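Local coordinates for protein interleukin-20 receptor subunit beta (Homo sapiens, PDB 6DF3) that pairs with IL20RA or IL22RA1 to form cell-surface receptors for the cytokines IL-20 and IL-24, and with IL20RA also for IL-19, at residues R99-M109 against A171-S182. The protein carries 1 engineered substitution. Numbering follows the deposited sequence.
Sequences RQSTILTRPGM and AETFVKAIGRYS. Engineered in segment 99-109: Gln100 (natural residue Asn). Unlike the reference sequence in segment 171-182: Glu172 (reference Gln).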
loop_
_atom_site.group_PDB
_atom_site.type_symbol
_atom_site.label_atom_id
_atom_site.label_comp_id
_atom_site.label_asym_id
_atom_site.label_seq_id
_atom_site.Cartn_x
_atom_site.Cartn_y
_atom_site.Cartn_z
ATOM N N ARG C 99 -15.301 10.380 5.013
ATOM C CA ARG C 99 -14.366 10.219 6.110
ATOM C C ARG C 99 -13.479 11.454 6.379
ATOM O O ARG C 99 -12.858 11.478 7.382
ATOM C CB ARG C 99 -13.521 8.971 5.961
ATOM C CG ARG C 99 -12.467 9.058 4.847
ATOM C CD ARG C 99 -11.901 7.669 4.536
ATOM N NE ARG C 99 -10.840 7.779 3.544
ATOM C CZ ARG C 99 -10.048 6.796 3.176
ATOM N NH1 ARG C 99 -10.105 5.619 3.776
ATOM N NH2 ARG C 99 -9.170 7.022 2.213
ATOM N N GLN C 100 -13.370 12.405 5.457
ATOM C CA GLN C 100 -12.730 13.708 5.694
ATOM C C GLN C 100 -13.308 14.370 6.990
ATOM O O GLN C 100 -12.669 15.105 7.640
ATOM C CB GLN C 100 -12.986 14.578 4.451
ATOM C CG GLN C 100 -12.450 16.019 4.417
ATOM C CD GLN C 100 -10.979 16.057 4.014
ATOM O OE1 GLN C 100 -10.569 15.414 3.032
ATOM N NE2 GLN C 100 -10.169 16.801 4.768
ATOM N N SER C 101 -14.546 14.076 7.334
ATOM C CA SER C 101 -15.159 14.650 8.492
ATOM C C SER C 101 -14.986 13.795 9.740
ATOM O O SER C 101 -15.635 14.065 10.708
ATOM C CB SER C 101 -16.622 14.886 8.190
ATOM O OG SER C 101 -17.285 13.623 8.265
ATOM N N THR C 102 -14.104 12.786 9.760
ATOM C CA THR C 102 -13.950 11.993 10.975
ATOM C C THR C 102 -13.563 12.890 12.221
ATOM O O THR C 102 -12.972 13.979 12.042
ATOM C CB THR C 102 -12.996 10.892 10.823
ATOM O OG1 THR C 102 -13.134 9.974 11.890
ATOM C CG2 THR C 102 -11.551 11.371 10.748
ATOM N N ILE C 103 -13.931 12.456 13.441
ATOM C CA ILE C 103 -13.595 13.226 14.658
ATOM C C ILE C 103 -12.212 12.771 15.103
ATOM O O ILE C 103 -12.045 11.656 15.525
ATOM C CB ILE C 103 -14.626 13.034 15.776
ATOM C CG1 ILE C 103 -15.977 13.596 15.294
ATOM C CG2 ILE C 103 -14.127 13.700 17.066
ATOM C CD1 ILE C 103 -17.182 13.242 16.141
ATOM N N LEU C 104 -11.234 13.649 15.000
ATOM C CA LEU C 104 -9.852 13.334 15.450
ATOM C C LEU C 104 -9.727 13.899 16.845
ATOM O O LEU C 104 -9.836 15.136 17.040
ATOM C CB LEU C 104 -8.801 14.004 14.556
ATOM C CG LEU C 104 -8.749 13.555 13.095
ATOM C CD1 LEU C 104 -7.461 14.026 12.429
ATOM C CD2 LEU C 104 -8.845 12.048 12.990
ATOM N N THR C 105 -9.521 13.011 17.805
ATOM C CA THR C 105 -9.331 13.431 19.174
ATOM C C THR C 105 -7.842 13.721 19.390
ATOM O O THR C 105 -6.940 13.396 18.572
ATOM C CB THR C 105 -9.943 12.392 20.150
ATOM O OG1 THR C 105 -9.637 11.086 19.708
ATOM C CG2 THR C 105 -11.455 12.389 20.076
ATOM N N ARG C 106 -7.575 14.455 20.443
ATOM C CA ARG C 106 -6.243 14.453 20.957
ATOM C C ARG C 106 -5.758 13.037 21.456
ATOM O O ARG C 106 -6.514 12.280 22.094
ATOM C CB ARG C 106 -6.102 15.521 21.985
ATOM C CG ARG C 106 -6.937 15.334 23.209
ATOM C CD ARG C 106 -7.394 16.723 23.615
ATOM N NE ARG C 106 -7.869 16.774 24.963
ATOM C CZ ARG C 106 -8.605 17.763 25.436
ATOM N NH1 ARG C 106 -9.006 18.773 24.656
ATOM N NH2 ARG C 106 -8.958 17.738 26.710
ATOM N N PRO C 107 -4.486 12.659 21.096
ATOM C CA PRO C 107 -4.040 11.306 21.421
ATOM C C PRO C 107 -3.764 11.150 22.897
ATOM O O PRO C 107 -3.209 12.073 23.516
ATOM C CB PRO C 107 -2.731 11.145 20.582
ATOM C CG PRO C 107 -2.192 12.560 20.448
ATOM C CD PRO C 107 -3.461 13.408 20.327
ATOM N N GLY C 108 -4.107 9.979 23.441
ATOM C CA GLY C 108 -3.648 9.563 24.778
ATOM C C GLY C 108 -2.154 9.232 24.726
ATOM O O GLY C 108 -1.572 9.036 23.636
ATOM N N MET C 109 -1.514 9.169 25.882
ATOM C CA MET C 109 -0.083 9.466 25.948
ATOM C C MET C 109 0.391 9.269 27.341
ATOM O O MET C 109 -0.192 9.819 28.243
ATOM C CB MET C 109 0.178 10.939 25.576
ATOM C CG MET C 109 1.611 11.394 25.768
ATOM S SD MET C 109 1.821 13.112 26.297
ATOM C CE MET C 109 1.728 13.917 24.703
ATOM N N ALA C 171 1.575 15.899 22.181
ATOM C CA ALA C 171 1.477 15.047 20.990
ATOM C C ALA C 171 0.155 15.240 20.244
ATOM O O ALA C 171 -0.905 15.475 20.832
ATOM C CB ALA C 171 1.648 13.582 21.365
ATOM N N GLU C 172 0.238 15.060 18.943
ATOM C CA GLU C 172 -0.781 15.403 17.980
ATOM C C GLU C 172 -0.821 14.218 17.007
ATOM O O GLU C 172 0.153 13.471 16.902
ATOM C CB GLU C 172 -0.204 16.623 17.264
ATOM C CG GLU C 172 -1.117 17.474 16.441
ATOM C CD GLU C 172 -0.362 18.427 15.501
ATOM O OE1 GLU C 172 -0.991 19.407 15.037
ATOM O OE2 GLU C 172 0.836 18.225 15.198
ATOM N N THR C 173 -1.884 14.113 16.227
ATOM C CA THR C 173 -2.106 12.984 15.375
ATOM C C THR C 173 -2.182 13.595 13.931
ATOM O O THR C 173 -2.505 14.788 13.788
ATOM C CB THR C 173 -3.408 12.371 15.902
ATOM O OG1 THR C 173 -3.245 11.016 16.352
ATOM C CG2 THR C 173 -4.481 12.562 14.941
ATOM N N PHE C 174 -1.833 12.812 12.896
ATOM C CA PHE C 174 -1.909 13.226 11.457
ATOM C C PHE C 174 -2.372 12.052 10.605
ATOM O O PHE C 174 -1.873 10.966 10.797
ATOM C CB PHE C 174 -0.568 13.693 10.870
ATOM C CG PHE C 174 -0.635 14.016 9.393
ATOM C CD1 PHE C 174 -1.329 15.140 8.929
ATOM C CD2 PHE C 174 -0.036 13.183 8.450
ATOM C CE1 PHE C 174 -1.414 15.443 7.556
ATOM C CE2 PHE C 174 -0.104 13.475 7.073
ATOM C CZ PHE C 174 -0.792 14.605 6.615
ATOM N N VAL C 175 -3.303 12.319 9.676
ATOM C CA VAL C 175 -4.046 11.318 8.896
ATOM C C VAL C 175 -3.895 11.687 7.397
ATOM O O VAL C 175 -4.630 12.575 6.852
ATOM C CB VAL C 175 -5.561 11.271 9.341
ATOM C CG1 VAL C 175 -6.386 10.318 8.465
ATOM C CG2 VAL C 175 -5.699 10.797 10.789
ATOM N N LYS C 176 -2.886 11.067 6.734
ATOM C CA LYS C 176 -2.582 11.348 5.319
ATOM C C LYS C 176 -3.829 11.267 4.393
ATOM O O LYS C 176 -4.037 12.156 3.579
ATOM C CB LYS C 176 -1.503 10.408 4.841
ATOM C CG LYS C 176 -0.917 10.806 3.498
ATOM C CD LYS C 176 0.257 9.926 3.111
ATOM C CE LYS C 176 1.489 10.278 3.928
ATOM N NZ LYS C 176 2.630 9.482 3.408
ATOM N N ALA C 177 -4.690 10.258 4.575
ATOM C CA ALA C 177 -5.873 10.080 3.743
ATOM C C ALA C 177 -6.857 11.259 3.669
ATOM O O ALA C 177 -7.627 11.342 2.691
ATOM C CB ALA C 177 -6.641 8.879 4.167
ATOM N N ILE C 178 -6.836 12.132 4.697
ATOM C CA ILE C 178 -7.733 13.298 4.765
ATOM C C ILE C 178 -7.019 14.653 4.906
ATOM O O ILE C 178 -7.655 15.699 4.746
ATOM C CB ILE C 178 -8.786 13.059 5.884
ATOM C CG1 ILE C 178 -8.152 13.070 7.273
ATOM C CG2 ILE C 178 -9.449 11.697 5.678
ATOM C CD1 ILE C 178 -9.090 12.634 8.384
ATOM N N GLY C 179 -5.711 14.638 5.173
ATOM C CA GLY C 179 -4.924 15.850 5.168
ATOM C C GLY C 179 -5.073 16.648 6.451
ATOM O O GLY C 179 -4.798 17.843 6.470
ATOM N N ARG C 180 -5.438 15.973 7.539
ATOM C CA ARG C 180 -5.843 16.630 8.781
ATOM C C ARG C 180 -4.990 16.137 9.928
ATOM O O ARG C 180 -4.585 14.987 9.928
ATOM C CB ARG C 180 -7.338 16.424 9.077
ATOM C CG ARG C 180 -8.245 17.225 8.140
ATOM C CD ARG C 180 -9.737 16.995 8.458
ATOM N NE ARG C 180 -9.960 17.104 9.904
ATOM C CZ ARG C 180 -10.760 16.357 10.673
ATOM N NH1 ARG C 180 -11.496 15.354 10.195
ATOM N NH2 ARG C 180 -10.794 16.622 11.968
ATOM N N TYR C 181 -4.696 17.076 10.845
ATOM C CA TYR C 181 -4.090 16.830 12.162
ATOM C C TYR C 181 -5.164 17.074 13.229
ATOM O O TYR C 181 -6.058 17.942 13.020
ATOM C CB TYR C 181 -2.941 17.837 12.455
ATOM C CG TYR C 181 -1.833 17.895 11.406
ATOM C CD1 TYR C 181 -2.019 18.610 10.192
ATOM C CD2 TYR C 181 -0.614 17.221 11.608
ATOM C CE1 TYR C 181 -1.033 18.639 9.196
ATOM C CE2 TYR C 181 0.406 17.255 10.627
ATOM C CZ TYR C 181 0.193 17.973 9.427
ATOM O OH TYR C 181 1.160 17.999 8.443
ATOM N N SER C 182 -5.055 16.325 14.337
ATOM C CA SER C 182 -5.752 16.631 15.598
ATOM C C SER C 182 -5.167 17.850 16.364
ATOM O O SER C 182 -4.088 18.361 16.061
ATOM C CB SER C 182 -5.743 15.432 16.563
ATOM O OG SER C 182 -4.535 15.302 17.300
#
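Arg180 reaches from the hairpin of 171-182 to the linker 99-109 and grips two backbone carbonyls with one nitrogen. Its NH1 meets Thr102 O at 2.7 Å, nearly straight (173°), in the guanidinium plane and on a carbonyl lone pair; the bond to Gln100 O, 2.8 Å, is more bent. The chain turns at chi3 (47°), bringing the guanidinium up to these oxygens, while Leu104 packs over one of its faces. Replacing Arg180 by an alanine would probably leave both carbonyls without this donor and the linker less firmly held. The engineered Gln100 donates a hydrogen bond from NE2 to Ile178 O, 2.7 Å, bent at 136°.

Apolar contacts flank this polar patch. Ile178 CD1 lies 3.6 Å from Thr102 CG2, and Leu104 packs against the hairpin, its CD1 and CD2 each 4.0 Å from Val175 CG2. Further along, Pro107 turns CG and CD against the carbonyl oxygen of Ala171, CG to O 3.2 Å.

Gly179 and Arg180 both face Val175 in a G1 beta bulge. At this junction between the receptor's two fibronectin type III domains, the linker runs from strand 86-98 across the hairpin formed by strands 167-175 and 180-189 to strand 109-114, while the Thr72 hydroxyl hydrogen-bonds Ala177 O across the domain boundary.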